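PDB 4WOD: taurocyamine kinase from Schistosoma mansoni, which reversibly transfers phosphate from ATP to taurocyamine, yielding N-phosphotaurocyamine and ADP. Local coordinates for residues L468-L473 / A698-A703; S482-V487 / R640-L645; I590-Q595 / Y603-E608; M665-G670 / D684-R689. The protein carries 4 engineered substitutions. All blocks are in the same frame, centred on the assembly; numbering follows the deposited sequence.

Interaction 1 (L468-L473 / A698-A703); sequences LPFGDL and AAHEMA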
# COMPACT_ATOMS: atom_id res chain seq x y z
N LEU A 468 -12.98 29.17 -35.40
CA LEU A 468 -12.24 27.92 -35.25
C LEU A 468 -12.44 27.00 -36.47
O LEU A 468 -13.46 27.07 -37.14
CB LEU A 468 -12.66 27.21 -33.97
CG LEU A 468 -12.31 27.91 -32.65
CD1 LEU A 468 -13.16 27.36 -31.53
CD2 LEU A 468 -10.82 27.75 -32.33
N PRO A 469 -11.46 26.13 -36.75
CA PRO A 469 -11.62 25.25 -37.91
C PRO A 469 -12.32 23.94 -37.56
O PRO A 469 -12.02 22.90 -38.15
CB PRO A 469 -10.18 24.99 -38.35
CG PRO A 469 -9.43 24.99 -37.05
CD PRO A 469 -10.11 26.03 -36.17
N PHE A 470 -13.21 23.99 -36.58
CA PHE A 470 -14.03 22.84 -36.23
C PHE A 470 -15.26 23.36 -35.51
O PHE A 470 -15.25 24.48 -35.00
CB PHE A 470 -13.26 21.83 -35.37
CG PHE A 470 -12.44 22.46 -34.26
CD1 PHE A 470 -11.07 22.60 -34.40
CD2 PHE A 470 -13.04 22.90 -33.10
CE1 PHE A 470 -10.30 23.18 -33.39
CE2 PHE A 470 -12.28 23.48 -32.08
CZ PHE A 470 -10.91 23.62 -32.23
N GLY A 471 -16.33 22.58 -35.49
CA GLY A 471 -17.56 23.02 -34.87
C GLY A 471 -18.19 21.89 -34.09
O GLY A 471 -17.64 21.43 -33.08
N ASP A 472 -19.35 21.44 -34.55
CA ASP A 472 -20.04 20.31 -33.95
C ASP A 472 -19.83 19.07 -34.80
O ASP A 472 -20.38 18.94 -35.90
CB ASP A 472 -21.53 20.61 -33.79
CG ASP A 472 -22.25 19.58 -32.94
OD1 ASP A 472 -21.83 18.40 -32.94
OD2 ASP A 472 -23.24 19.96 -32.27
N LEU A 473 -19.04 18.14 -34.29
CA LEU A 473 -18.67 16.95 -35.03
C LEU A 473 -19.82 15.95 -35.18
O LEU A 473 -19.67 14.92 -35.85
CB LEU A 473 -17.49 16.26 -34.36
CG LEU A 473 -16.30 17.12 -33.92
CD1 LEU A 473 -15.21 16.25 -33.30
CD2 LEU A 473 -15.75 17.95 -35.05
N ALA A 698 -3.66 20.33 -32.56
CA ALA A 698 -3.99 19.18 -31.71
C ALA A 698 -5.49 18.91 -31.73
O ALA A 698 -5.92 17.78 -31.94
CB ALA A 698 -3.50 19.41 -30.28
N ALA A 699 -6.27 19.95 -31.51
CA ALA A 699 -7.72 19.79 -31.48
C ALA A 699 -8.26 19.48 -32.89
O ALA A 699 -9.22 18.73 -33.03
CB ALA A 699 -8.38 21.03 -30.90
N HIS A 700 -7.63 20.04 -33.91
CA HIS A 700 -8.09 19.81 -35.28
C HIS A 700 -7.77 18.39 -35.75
O HIS A 700 -8.56 17.78 -36.46
CB HIS A 700 -7.49 20.82 -36.25
CG HIS A 700 -8.15 20.83 -37.59
ND1 HIS A 700 -7.45 20.99 -38.77
CD2 HIS A 700 -9.45 20.70 -37.95
CE1 HIS A 700 -8.29 20.97 -39.79
NE2 HIS A 700 -9.51 20.79 -39.32
N GLU A 701 -6.61 17.87 -35.34
CA GLU A 701 -6.25 16.50 -35.66
C GLU A 701 -7.31 15.54 -35.10
O GLU A 701 -7.76 14.65 -35.82
CB GLU A 701 -4.86 16.14 -35.13
CG GLU A 701 -3.75 16.69 -36.01
CD GLU A 701 -2.40 16.08 -35.73
OE1 GLU A 701 -2.33 14.99 -35.11
OE2 GLU A 701 -1.39 16.69 -36.13
N MET A 702 -7.71 15.74 -33.85
CA MET A 702 -8.74 14.88 -33.27
C MET A 702 -10.01 14.98 -34.09
O MET A 702 -10.55 13.97 -34.52
CB MET A 702 -9.02 15.23 -31.80
CG MET A 702 -9.99 14.27 -31.14
SD MET A 702 -11.72 14.79 -31.36
CE MET A 702 -11.90 16.01 -30.07
N ALA A 703 -10.47 16.21 -34.33
CA ALA A 703 -11.69 16.45 -35.10
C ALA A 703 -11.65 15.79 -36.50
O ALA A 703 -12.57 15.06 -36.87
CB ALA A 703 -11.94 17.94 -35.23
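Phe470, Leu473 and two alanines carry the apolar part of this contact between a loop and a helix. CE1 and CZ of the Phe470 ring both lie near Ala699 CB, CE1 at 3.8 Å. At the other end of the loop Leu473 sends CD2 to within 3.8 Å of Ala703 CB, while its second methyl, CD1, comes near Met702 SD at 4.3 Å. Phe470 CB also touches Ala703 CB. Ala699 and Ala703, one helical turn apart, suit this side of the helix because a single methyl lets the bulky loop side chains approach closely.

The polar component is slight, and no hydrogen bond joins the segments. His700 has CG anti to its backbone N (chi1 -167°), and its ring reaches the loop beside Pro469. CD2 and NE2 of His700 both stand near Pro469 O, at 3.4 and 3.5 Å, without a hydrogen bond. Pro469 CB sits over one face of the imidazole, a long contact of 4.4 Å to His700 NE2.

Leu468 CB lies above one face of the Phe470 ring, toward its rim, and the ring also makes an edge-to-face contact with Tyr603 of helix 599-614. The loop, leading toward strand 480-489, therefore fits against both helix 599-614 and helix 695-715, while Met702 turns its thioether chain to Ala641 and Val643 of strand 639-646.

Interaction 2 (S482-V487 / R640-L645); sequences STRVRV and RASVLL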
# COMPACT_ATOMS: atom_id res chain seq x y z
N SER A 482 -20.06 12.41 -25.75
CA SER A 482 -19.56 13.60 -25.08
C SER A 482 -18.18 14.01 -25.58
O SER A 482 -17.44 13.20 -26.14
CB SER A 482 -19.51 13.40 -23.57
OG SER A 482 -18.62 12.34 -23.23
N THR A 483 -17.85 15.27 -25.36
CA THR A 483 -16.59 15.85 -25.82
C THR A 483 -15.86 16.48 -24.63
O THR A 483 -16.49 16.96 -23.69
CB THR A 483 -16.84 16.89 -26.93
OG1 THR A 483 -17.62 16.28 -27.96
CG2 THR A 483 -15.52 17.42 -27.53
N ARG A 484 -14.53 16.48 -24.69
CA ARG A 484 -13.68 16.89 -23.60
C ARG A 484 -12.36 17.38 -24.19
O ARG A 484 -11.84 16.78 -25.14
CB ARG A 484 -13.47 15.70 -22.64
CG ARG A 484 -12.68 15.95 -21.33
CD ARG A 484 -12.40 14.58 -20.66
NE ARG A 484 -11.74 14.62 -19.34
CZ ARG A 484 -10.43 14.47 -19.14
NH1 ARG A 484 -9.61 14.33 -20.17
NH2 ARG A 484 -9.92 14.48 -17.91
N VAL A 485 -11.84 18.49 -23.68
CA VAL A 485 -10.45 18.86 -23.94
C VAL A 485 -9.82 19.24 -22.62
O VAL A 485 -10.42 19.96 -21.84
CB VAL A 485 -10.28 20.03 -24.95
CG1 VAL A 485 -8.79 20.21 -25.32
CG2 VAL A 485 -11.10 19.80 -26.19
N ARG A 486 -8.62 18.76 -22.36
CA ARG A 486 -7.92 19.18 -21.16
C ARG A 486 -6.48 19.57 -21.46
O ARG A 486 -5.93 19.21 -22.51
CB ARG A 486 -7.95 18.08 -20.09
CG ARG A 486 -7.20 16.81 -20.42
CD ARG A 486 -5.70 16.86 -20.05
NE ARG A 486 -5.05 15.56 -20.23
CZ ARG A 486 -3.80 15.37 -20.63
NH1 ARG A 486 -3.02 16.40 -20.92
NH2 ARG A 486 -3.33 14.14 -20.74
N VAL A 487 -5.88 20.29 -20.51
CA VAL A 487 -4.43 20.53 -20.54
C VAL A 487 -3.82 20.33 -19.16
O VAL A 487 -4.50 20.49 -18.15
CB VAL A 487 -4.06 21.95 -21.04
CG1 VAL A 487 -4.42 22.14 -22.52
CG2 VAL A 487 -4.70 23.01 -20.15
N ARG A 640 -5.01 17.24 -24.52
CA ARG A 640 -5.69 16.05 -24.95
C ARG A 640 -7.16 16.38 -25.18
O ARG A 640 -7.89 16.69 -24.24
CB ARG A 640 -5.53 14.93 -23.91
CG ARG A 640 -6.19 13.60 -24.29
CD ARG A 640 -6.04 12.61 -23.13
NE ARG A 640 -6.60 11.29 -23.40
CZ ARG A 640 -7.90 10.98 -23.31
NH1 ARG A 640 -8.79 11.91 -22.98
NH2 ARG A 640 -8.30 9.74 -23.55
N ALA A 641 -7.56 16.35 -26.45
CA ALA A 641 -8.96 16.48 -26.83
C ALA A 641 -9.52 15.11 -27.14
O ALA A 641 -8.87 14.29 -27.80
CB ALA A 641 -9.12 17.39 -28.03
N SER A 642 -10.74 14.86 -26.72
CA SER A 642 -11.27 13.52 -26.84
C SER A 642 -12.77 13.51 -27.00
O SER A 642 -13.44 14.50 -26.70
CB SER A 642 -10.86 12.69 -25.62
OG SER A 642 -11.51 13.16 -24.45
N VAL A 643 -13.28 12.40 -27.51
CA VAL A 643 -14.71 12.17 -27.59
C VAL A 643 -15.05 10.77 -27.11
O VAL A 643 -14.25 9.85 -27.24
CB VAL A 643 -15.27 12.33 -29.04
CG1 VAL A 643 -15.20 13.77 -29.49
CG2 VAL A 643 -14.55 11.39 -30.02
N LEU A 644 -16.24 10.63 -26.56
CA LEU A 644 -16.80 9.31 -26.33
C LEU A 644 -17.61 8.94 -27.59
O LEU A 644 -18.68 9.48 -27.83
CB LEU A 644 -17.66 9.30 -25.08
CG LEU A 644 -17.93 7.92 -24.47
CD1 LEU A 644 -16.66 7.09 -24.51
CD2 LEU A 644 -18.42 8.09 -23.06
N LEU A 645 -17.06 8.02 -28.39
CA LEU A 645 -17.59 7.75 -29.72
C LEU A 645 -18.26 6.37 -29.85
O LEU A 645 -17.67 5.34 -29.49
CB LEU A 645 -16.46 7.87 -30.76
CG LEU A 645 -16.83 7.79 -32.24
CD1 LEU A 645 -17.71 8.96 -32.64
CD2 LEU A 645 -15.57 7.74 -33.10
O HOH W 1 -9.61 14.87 -23.26
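Arg486 lays its guanidinium over Arg640, with Arg640 CB 3.7 Å above the centre of one face. The two guanidinium planes are only 18° apart, but they are displaced, so the flat group rests on aliphatic carbon rather than on the other charge. The Arg486 chain bends at CD (chi2 87°), and its NH1 bonds to Asn634. Arg484, by contrast, has an extended chain and a plane turned 75° from that of Arg640. Their NH1 atoms stand 3.8 Å apart, a repulsive pair probably eased by a water at the edge of the Arg484 guanidinium, in its plane. This water accepts from Arg484 NH1, donates to Arg640 O at 2.7 Å and pairs with Ser642 OG, which lies 3.7 Å from Arg484 CB. Arg640 NH2 finds its countercharge in Asp684.

Beneath these side chains the strands run antiparallel. Arg484 with Ser642 and Arg486 with Arg640 are hydrogen-bonded pairs, the shortest link being Ser642 N to Arg484 O at 2.7 Å. On the other face Val485 CG2 meets Ala641 CB at 3.6 Å in a non-hydrogen-bonded pair; small apolar side chains fit this buried face, which Thr483 shares with its OG1 bonded to Gly596 O.

Ser482 to Arg486 and Arg640 to Leu644 are predicted to belong to the ATP site. Strands 588-595 and 682-687 flank this central pair in the sheet, and helix 599-614 packs on Val485.

Interaction 3 (I590-Q595 / Y603-E608); sequences IISMQQ and YKRLIE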
# COMPACT_ATOMS: atom_id res chain seq x y z
N ILE A 590 -6.52 21.14 -16.23
CA ILE A 590 -7.65 22.04 -16.52
C ILE A 590 -8.50 21.41 -17.63
O ILE A 590 -8.00 21.11 -18.70
CB ILE A 590 -7.17 23.44 -16.95
CG1 ILE A 590 -6.22 24.03 -15.90
CG2 ILE A 590 -8.38 24.39 -17.19
CD1 ILE A 590 -5.49 25.28 -16.39
N ILE A 591 -9.80 21.25 -17.36
CA ILE A 591 -10.65 20.39 -18.17
C ILE A 591 -11.92 21.08 -18.62
O ILE A 591 -12.58 21.72 -17.82
CB ILE A 591 -11.08 19.12 -17.36
CG1 ILE A 591 -9.86 18.33 -16.88
CG2 ILE A 591 -12.00 18.21 -18.17
CD1 ILE A 591 -10.09 17.68 -15.52
N SER A 592 -12.26 20.95 -19.90
CA SER A 592 -13.56 21.41 -20.38
C SER A 592 -14.27 20.22 -20.98
O SER A 592 -13.65 19.44 -21.68
CB SER A 592 -13.41 22.54 -21.40
OG SER A 592 -14.70 23.02 -21.81
N MET A 593 -15.57 20.08 -20.71
CA MET A 593 -16.30 18.98 -21.30
C MET A 593 -17.81 19.22 -21.30
O MET A 593 -18.30 20.06 -20.55
CB MET A 593 -16.00 17.68 -20.55
CG MET A 593 -16.51 17.71 -19.11
SD MET A 593 -16.36 16.14 -18.23
CE MET A 593 -14.60 15.87 -18.20
N GLN A 594 -18.53 18.48 -22.13
CA GLN A 594 -19.99 18.53 -22.15
C GLN A 594 -20.57 17.38 -22.96
O GLN A 594 -19.85 16.72 -23.71
CB GLN A 594 -20.49 19.86 -22.72
CG GLN A 594 -20.35 19.97 -24.23
CD GLN A 594 -20.44 21.41 -24.71
OE1 GLN A 594 -19.88 22.31 -24.09
NE2 GLN A 594 -21.16 21.62 -25.81
N GLN A 595 -21.87 17.14 -22.79
CA GLN A 595 -22.58 16.17 -23.61
C GLN A 595 -22.59 16.64 -25.06
O GLN A 595 -22.58 17.84 -25.32
CB GLN A 595 -24.02 15.98 -23.12
CG GLN A 595 -24.15 15.37 -21.73
CD GLN A 595 -23.91 13.88 -21.73
OE1 GLN A 595 -22.77 13.42 -21.62
NE2 GLN A 595 -24.99 13.11 -21.83
N TYR A 603 -13.74 23.60 -26.54
CA TYR A 603 -12.41 24.18 -26.75
C TYR A 603 -12.38 25.65 -26.34
O TYR A 603 -11.48 26.08 -25.62
CB TYR A 603 -12.01 24.03 -28.22
CG TYR A 603 -10.63 24.53 -28.54
CD1 TYR A 603 -9.53 23.70 -28.39
CD2 TYR A 603 -10.42 25.83 -28.99
CE1 TYR A 603 -8.24 24.14 -28.68
CE2 TYR A 603 -9.12 26.29 -29.30
CZ TYR A 603 -8.04 25.43 -29.13
OH TYR A 603 -6.74 25.84 -29.42
N LYS A 604 -13.38 26.40 -26.79
CA LYS A 604 -13.49 27.81 -26.44
C LYS A 604 -13.52 28.00 -24.92
O LYS A 604 -12.76 28.79 -24.38
CB LYS A 604 -14.75 28.41 -27.09
CG LYS A 604 -14.86 29.94 -26.93
CD LYS A 604 -15.93 30.52 -27.86
CE LYS A 604 -16.14 32.01 -27.61
NZ LYS A 604 -16.68 32.24 -26.25
N ARG A 605 -14.38 27.25 -24.23
CA ARG A 605 -14.49 27.33 -22.77
C ARG A 605 -13.15 26.97 -22.11
O ARG A 605 -12.70 27.68 -21.21
CB ARG A 605 -15.60 26.40 -22.25
CG ARG A 605 -15.86 26.51 -20.77
CD ARG A 605 -17.15 25.80 -20.38
NE ARG A 605 -17.19 24.43 -20.88
CZ ARG A 605 -18.00 24.00 -21.84
NH1 ARG A 605 -18.90 24.81 -22.38
NH2 ARG A 605 -17.93 22.74 -22.24
N LEU A 606 -12.53 25.89 -22.56
CA LEU A 606 -11.19 25.56 -22.07
C LEU A 606 -10.20 26.73 -22.22
O LEU A 606 -9.57 27.11 -21.24
CB LEU A 606 -10.62 24.33 -22.77
CG LEU A 606 -9.22 24.00 -22.20
CD1 LEU A 606 -9.27 23.80 -20.66
CD2 LEU A 606 -8.64 22.77 -22.87
N ILE A 607 -10.05 27.28 -23.43
CA ILE A 607 -9.02 28.31 -23.66
C ILE A 607 -9.26 29.53 -22.76
O ILE A 607 -8.32 30.10 -22.17
CB ILE A 607 -8.95 28.75 -25.16
CG1 ILE A 607 -8.68 27.55 -26.07
CG2 ILE A 607 -7.89 29.84 -25.35
CD1 ILE A 607 -7.53 26.68 -25.64
N GLU A 608 -10.51 29.92 -22.64
CA GLU A 608 -10.86 31.08 -21.85
C GLU A 608 -10.57 30.83 -20.38
O GLU A 608 -10.15 31.74 -19.66
CB GLU A 608 -12.32 31.46 -22.06
CG GLU A 608 -12.58 32.04 -23.45
CD GLU A 608 -14.06 32.19 -23.74
OE1 GLU A 608 -14.88 31.81 -22.87
OE2 GLU A 608 -14.39 32.66 -24.85
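Ser592 and Leu606 meet where a strand of the antiparallel catalytic-domain sheet is covered by the helix that follows it, a strand-turn-helix unit of the phosphagen kinase fold. Helix 603-608 runs back over strand 590-595 at 157°, with axes 7.4 Å apart. At the closest approach of the two backbones the small serine lets its CB come within 3.6 Å of Leu606 CB. Beside it Leu606 CD1 packs on Ile590 CG2, also at 3.6 Å, and touches the carbonyl oxygen of Ile590. The leucine has CG anti to its backbone N (chi1 -179°), and from there CD1 reaches Ile590; a branched apolar chain suits this buried place. Ser592 can lie here because its hydroxyl is satisfied by Val602 O of the same helix.

Toward the end of the strand the packing gives way to polar contacts. Arg605 is buried yet surrounded by oxygen atoms: NE bonds to Thr577 O and NH1 forms a salt bridge with Glu522, bonds that should restrict rotation of the guanidinium. Gln594, partly exposed, adds its amide oxygen from the strand. On the helix face farther from the strand, Lys604 and Glu608 pair one turn apart, NZ to OE2 2.7 Å, and neither touches the strand.

The amide of Gln594 and the guanidinium of Arg605 are nearly coplanar. NH2 of Arg605 donates to a lone pair of Gln594 OE1 at 2.7 Å with an N-H...O angle of 161°, and NH1 adds a weak bond to the same oxygen at 3.2 Å.

Interaction 4 (M665-G670 / D684-R689); sequences MLQARG and DISNKR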
# COMPACT_ATOMS: atom_id res chain seq x y z
N MET A 665 -3.23 9.58 -36.26
CA MET A 665 -2.50 9.83 -35.02
C MET A 665 -3.47 10.01 -33.84
O MET A 665 -3.40 10.99 -33.08
CB MET A 665 -1.57 11.04 -35.18
CG MET A 665 -0.44 10.75 -36.18
SD MET A 665 0.60 12.17 -36.62
CE MET A 665 -0.53 13.16 -37.60
N LEU A 666 -4.37 9.04 -33.72
CA LEU A 666 -5.36 9.00 -32.67
C LEU A 666 -5.11 7.81 -31.77
O LEU A 666 -4.49 6.82 -32.19
CB LEU A 666 -6.77 8.90 -33.25
CG LEU A 666 -7.27 10.04 -34.12
CD1 LEU A 666 -8.58 9.62 -34.77
CD2 LEU A 666 -7.46 11.28 -33.26
N GLN A 667 -5.58 7.90 -30.54
CA GLN A 667 -5.53 6.78 -29.62
C GLN A 667 -6.96 6.36 -29.33
O GLN A 667 -7.85 7.21 -29.24
CB GLN A 667 -4.80 7.16 -28.33
CG GLN A 667 -5.04 6.18 -27.19
CD GLN A 667 -4.82 6.81 -25.82
OE1 GLN A 667 -3.68 6.92 -25.36
NE2 GLN A 667 -5.90 7.21 -25.17
N ALA A 668 -7.19 5.06 -29.21
CA ALA A 668 -8.52 4.53 -28.91
C ALA A 668 -8.49 3.64 -27.67
O ALA A 668 -7.56 2.85 -27.50
CB ALA A 668 -9.06 3.77 -30.10
N ARG A 669 -9.49 3.77 -26.81
CA ARG A 669 -9.62 2.90 -25.64
C ARG A 669 -11.09 2.53 -25.40
O ARG A 669 -11.97 3.39 -25.40
CB ARG A 669 -8.99 3.55 -24.39
CG ARG A 669 -9.68 4.82 -23.93
CD ARG A 669 -9.05 5.44 -22.69
NE ARG A 669 -9.76 6.66 -22.28
CZ ARG A 669 -10.82 6.69 -21.47
NH1 ARG A 669 -11.30 5.56 -20.97
NH2 ARG A 669 -11.39 7.85 -21.17
N GLY A 670 -11.35 1.24 -25.20
CA GLY A 670 -12.71 0.75 -25.02
C GLY A 670 -13.13 0.62 -23.57
O GLY A 670 -12.34 0.89 -22.66
N ASP A 684 -13.33 5.65 -26.46
CA ASP A 684 -12.78 6.96 -26.16
C ASP A 684 -11.64 7.25 -27.14
O ASP A 684 -10.62 6.57 -27.13
CB ASP A 684 -12.29 7.03 -24.71
CG ASP A 684 -11.81 8.41 -24.34
OD1 ASP A 684 -10.65 8.73 -24.66
OD2 ASP A 684 -12.61 9.17 -23.75
N ILE A 685 -11.84 8.25 -27.99
CA ILE A 685 -10.85 8.58 -29.01
C ILE A 685 -10.17 9.91 -28.69
O ILE A 685 -10.84 10.89 -28.37
CB ILE A 685 -11.49 8.69 -30.43
CG1 ILE A 685 -12.36 7.47 -30.73
CG2 ILE A 685 -10.41 8.86 -31.49
CD1 ILE A 685 -11.59 6.17 -30.77
N SER A 686 -8.85 9.95 -28.76
CA SER A 686 -8.16 11.21 -28.50
C SER A 686 -7.00 11.42 -29.46
O SER A 686 -6.51 10.47 -30.07
CB SER A 686 -7.68 11.27 -27.05
OG SER A 686 -6.88 10.14 -26.73
N ASN A 687 -6.56 12.67 -29.62
CA ASN A 687 -5.31 12.91 -30.34
C ASN A 687 -4.17 12.29 -29.57
O ASN A 687 -4.13 12.33 -28.34
CB ASN A 687 -5.06 14.40 -30.55
CG ASN A 687 -4.98 15.19 -29.24
OD1 ASN A 687 -6.00 15.37 -28.56
ND2 ASN A 687 -3.79 15.69 -28.90
N LYS A 688 -3.22 11.70 -30.29
CA LYS A 688 -2.06 11.14 -29.62
C LYS A 688 -0.95 12.19 -29.42
O LYS A 688 -0.24 12.16 -28.42
CB LYS A 688 -1.54 9.94 -30.40
CG LYS A 688 -0.68 9.00 -29.58
CD LYS A 688 -0.00 7.96 -30.46
CE LYS A 688 0.28 8.51 -31.86
NZ LYS A 688 1.66 8.17 -32.32
N ARG A 689 -0.83 13.13 -30.35
CA ARG A 689 0.28 14.08 -30.29
C ARG A 689 0.12 15.08 -29.15
O ARG A 689 -1.01 15.44 -28.79
CB ARG A 689 0.41 14.82 -31.61
CG ARG A 689 0.81 13.91 -32.78
CD ARG A 689 0.70 14.65 -34.10
NE ARG A 689 1.89 15.45 -34.36
CZ ARG A 689 1.99 16.34 -35.33
NH1 ARG A 689 0.96 16.58 -36.14
NH2 ARG A 689 3.12 17.01 -35.49
O HOH W 2 -2.78 13.35 -32.83
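An antiparallel strand pair at the edge of the catalytic-domain sheet brings Gln667 against Ser686 and Arg669 against Asp684. Both are hydrogen-bonded pairs: Gln667 N reaches Ser686 O at 2.8 Å and Asp684 N reaches Arg669 O at the same length, each with a return bond. Beyond them Lys688 N donates to Met665 O, which prolongs the ladder past the last bridge.

Arg669, a residue of the predicted ATP site, leans over its partner. Its CG sits between the backbone N and the carbonyl carbon (chi1 64°), and the extended chain beyond it carries the guanidinium across Asp684, whose CB lies 3.4 Å above the plane, offset toward the rim. Arg669 NH2 is 3.1 Å from Asp684 OD2, but that oxygen stands well out of the guanidinium plane, so the salt bridge is one of charge alone. Asp684 OD1 serves Arg640 on the next strand; one carboxylate between two arginines can probably offset the two positive charges only in part.

Strand 666-669 is one of the two outermost strands of the sheet within this chain, and it starts straight from a helix end. Met665, with positive phi, is the C-prime residue of a Schellman motif closing helix 658-663.

The other face of the pair is apolar: Ala668 CB touches Ile685 CD1 at 3.6 Å, and Leu666 CD1 meets Ile685 CG2 at 3.8 Å. At the margin the Met665 and Arg689 side chains cross, with Met665 SD 3.5 Å from Arg689 CD and the methyl CE close to the same carbon.

Interactions 2, 3 and 4 share one sheet, with interaction 2 in the middle. On one side Val485 O lies 2.9 Å from Ser592 N, a probable hydrogen bond to interaction 3; on the other Arg640 NH2 forms a salt bridge of 2.8 Å with Asp684 OD1 of interaction 4. Interactions 3 and 4 do not touch, their nearest atoms being about 9 Å apart. Interaction 1 lies against all three: Met702 CG is 3.5 Å from Ala641 O, Phe470 CZ 3.8 Å from Tyr603 CG, and Met702 CA 3.8 Å from Leu666 CD2. Interactions 2 and 4 supply predicted ATP-binding arginines; the bound arginine occupies the other half of the duplicated chain.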